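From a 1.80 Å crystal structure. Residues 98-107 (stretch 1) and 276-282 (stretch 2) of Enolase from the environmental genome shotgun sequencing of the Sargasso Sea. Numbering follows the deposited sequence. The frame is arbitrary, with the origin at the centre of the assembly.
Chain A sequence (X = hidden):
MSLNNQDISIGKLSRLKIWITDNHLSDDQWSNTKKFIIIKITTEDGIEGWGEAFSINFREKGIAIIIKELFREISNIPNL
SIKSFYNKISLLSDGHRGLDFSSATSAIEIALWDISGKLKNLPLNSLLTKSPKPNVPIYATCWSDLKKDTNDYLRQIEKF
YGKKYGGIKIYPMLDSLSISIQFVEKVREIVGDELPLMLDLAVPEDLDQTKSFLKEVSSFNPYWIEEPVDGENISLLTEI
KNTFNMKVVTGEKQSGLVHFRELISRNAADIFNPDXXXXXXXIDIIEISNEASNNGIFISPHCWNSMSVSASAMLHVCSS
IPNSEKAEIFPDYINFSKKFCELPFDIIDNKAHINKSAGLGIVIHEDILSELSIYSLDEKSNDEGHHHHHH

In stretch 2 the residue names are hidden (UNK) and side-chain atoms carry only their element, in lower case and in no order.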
# COMPACT_ATOMS: atom_id res chain seq x y z
N GLY A 98 2.39 -1.20 0.88
CA GLY A 98 1.02 -0.69 0.97
C GLY A 98 0.54 -0.89 2.39
O GLY A 98 1.05 -1.76 3.10
N LEU A 99 -0.45 -0.11 2.79
CA LEU A 99 -0.88 -0.07 4.19
C LEU A 99 -1.46 -1.39 4.67
O LEU A 99 -1.14 -1.82 5.78
CB LEU A 99 -1.91 1.04 4.42
CG LEU A 99 -1.39 2.47 4.53
CD1 LEU A 99 -2.50 3.32 5.15
CD2 LEU A 99 -0.09 2.57 5.40
N ASP A 100 -2.31 -2.02 3.84
CA ASP A 100 -2.94 -3.29 4.20
C ASP A 100 -1.87 -4.35 4.51
O ASP A 100 -1.93 -5.01 5.55
CB ASP A 100 -3.89 -3.75 3.08
CG ASP A 100 -4.88 -2.65 2.69
OD1 ASP A 100 -6.06 -2.78 3.09
OD2 ASP A 100 -4.49 -1.65 1.99
N PHE A 101 -0.87 -4.48 3.63
CA PHE A 101 0.14 -5.50 3.86
C PHE A 101 0.97 -5.17 5.11
O PHE A 101 1.26 -6.05 5.93
CB PHE A 101 1.04 -5.64 2.62
CG PHE A 101 2.12 -6.65 2.77
CD1 PHE A 101 1.83 -8.04 2.70
CD2 PHE A 101 3.43 -6.26 2.95
CE1 PHE A 101 2.85 -8.98 2.83
CE2 PHE A 101 4.44 -7.21 3.06
CZ PHE A 101 4.14 -8.56 3.00
N SER A 102 1.35 -3.90 5.23
CA SER A 102 2.16 -3.41 6.35
C SER A 102 1.39 -3.58 7.66
O SER A 102 2.02 -3.84 8.70
CB SER A 102 2.56 -1.92 6.13
OG SER A 102 3.44 -1.78 5.02
N SER A 103 0.06 -3.42 7.62
CA SER A 103 -0.76 -3.70 8.83
C SER A 103 -0.71 -5.19 9.20
O SER A 103 -0.59 -5.54 10.38
CB SER A 103 -2.22 -3.31 8.64
OG SER A 103 -2.34 -1.90 8.59
N ALA A 104 -0.81 -6.04 8.18
CA ALA A 104 -0.71 -7.50 8.40
C ALA A 104 0.63 -7.89 9.05
O ALA A 104 0.64 -8.62 10.04
CB ALA A 104 -0.90 -8.26 7.09
N THR A 105 1.74 -7.41 8.50
CA THR A 105 3.06 -7.81 8.99
C THR A 105 3.30 -7.17 10.34
O THR A 105 3.94 -7.75 11.16
CB THR A 105 4.22 -7.43 8.05
OG1 THR A 105 4.33 -6.00 7.92
CG2 THR A 105 3.97 -8.05 6.67
N SER A 106 2.78 -5.96 10.55
CA SER A 106 2.87 -5.35 11.92
C SER A 106 2.28 -6.27 12.99
O SER A 106 2.87 -6.45 14.07
CB SER A 106 2.11 -4.01 12.01
OG SER A 106 2.76 -3.09 11.18
N ALA A 107 1.08 -6.78 12.73
CA ALA A 107 0.38 -7.55 13.74
C ALA A 107 1.25 -8.78 14.10
O ALA A 107 1.41 -9.09 15.26
CB ALA A 107 -0.99 -7.96 13.27
N UNK A 276 1.60 2.78 14.95
CA UNK A 276 2.33 1.70 15.63
C UNK A 276 2.06 0.31 15.02
O UNK A 276 2.93 -0.61 15.06
c UNK A 276 2.86 0.73 17.93
c UNK A 276 4.38 1.03 17.96
c UNK A 276 0.44 1.48 17.39
c UNK A 276 1.98 1.73 17.15
N UNK A 277 0.85 0.14 14.50
CA UNK A 277 0.38 -1.14 14.00
C UNK A 277 0.23 -1.08 12.47
O UNK A 277 -0.38 -1.95 11.85
c UNK A 277 -0.95 -1.47 14.63
o UNK A 277 -0.72 -1.99 15.94
N UNK A 278 0.81 -0.04 11.86
CA UNK A 278 0.69 0.10 10.42
C UNK A 278 2.00 0.27 9.68
O UNK A 278 2.03 0.17 8.45
N UNK A 279 3.10 0.52 10.39
CA UNK A 279 4.36 0.86 9.71
C UNK A 279 4.96 -0.35 8.99
O UNK A 279 5.63 -0.21 7.97
c UNK A 279 6.82 1.67 10.18
c UNK A 279 5.37 1.51 10.71
c UNK A 279 8.80 3.00 8.73
s UNK A 279 7.02 3.14 9.13
N UNK A 280 4.67 -1.54 9.52
CA UNK A 280 5.23 -2.81 9.00
C UNK A 280 5.70 -3.69 10.14
O UNK A 280 5.66 -4.94 10.05
N UNK A 281 6.13 -3.05 11.23
CA UNK A 281 6.58 -3.77 12.43
C UNK A 281 7.38 -2.85 13.34
O UNK A 281 7.56 -1.65 13.02
N UNK A 282 7.89 -3.41 14.44
CA UNK A 282 8.65 -2.62 15.41
C UNK A 282 10.09 -2.34 15.00
O UNK A 282 10.63 -1.27 15.32
c UNK A 282 6.32 -2.10 17.08
c UNK A 282 7.21 -3.75 18.76
c UNK A 282 8.58 -3.26 16.79
c UNK A 282 7.14 -3.41 17.28
O HOH W 1 6.06 -2.37 5.51
O HOH W 2 -0.97 0.36 7.69
O HOH W 3 4.29 -1.11 12.84

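Position 276 carries four side-chain carbons, forked at the first, with one arm two carbons long. They point away from the helix of stretch 1 and touch nothing there. That is isoleucine, and the share of Ile 276 in the contact is its carbonyl, held by water 3 (O to the water oxygen, 2.7 Å).

Position 277 has one carbon followed by one oxygen. The hydroxyl is satisfied elsewhere in the structure, and the backbone does the touching: the O of 277 lies 3.2 Å from Ser 106 CB and accepts a CA-H...O contact from Ser 103 CA at 3.5 Å. The residue is serine.

Position 278 has no side-chain atoms. Its CA passes 4.1 Å from Ser 103 OG, and its O comes within 3.2 Å of Ser 102 CB. It is glycine; a CB here would point away from the helix, and the backbone angles do not by themselves demand glycine.

Position 279 shows two carbons, a sulfur and a last carbon in an unbranched chain. The chain points away; its CB, the nearest side-chain atom, stays 5.3 Å from Ser 106 OG. This is methionine.

Position 280 is again bare. Its N donates to Ser 106 OG at 3.0 Å, its O accepts from Thr 105 OG1 at 2.7 Å, and its CA sits 3.4 Å from Ser 102 O in a CA-H...O contact. It is glycine, and here the backbone explains it: at phi 136° and psi -30° a CB would jam against the carbonyl O of Met 279.

Position 281 also lacks a side chain, and its CA lies 4.1 Å from the CA of Ser 106. This glycine caps the start of the next helix.

Position 282 has four carbons forked at the second, and makes no contact with the helix. It is leucine.

The rule to read here is small helix residues against bare loop backbone, with glycine at 278, 280 and 281. The CA atoms of Ser 102 and Gly 280 approach to 4.1 Å, and the loop's polar groups meet short hydroxyl side chains. Ser 106 is the hinge of the polar network: its OG donates to Ser 102 O at 2.7 Å, which leaves its lone pairs for Gly 280 N and for water 3, 3.0 Å from OG. Water 2 extends the seam, donating to Ser 103 OG at 2.8 Å and to Gly 278 O at 3.1 Å.

Stretch 2 (276-282) ISGMGGL
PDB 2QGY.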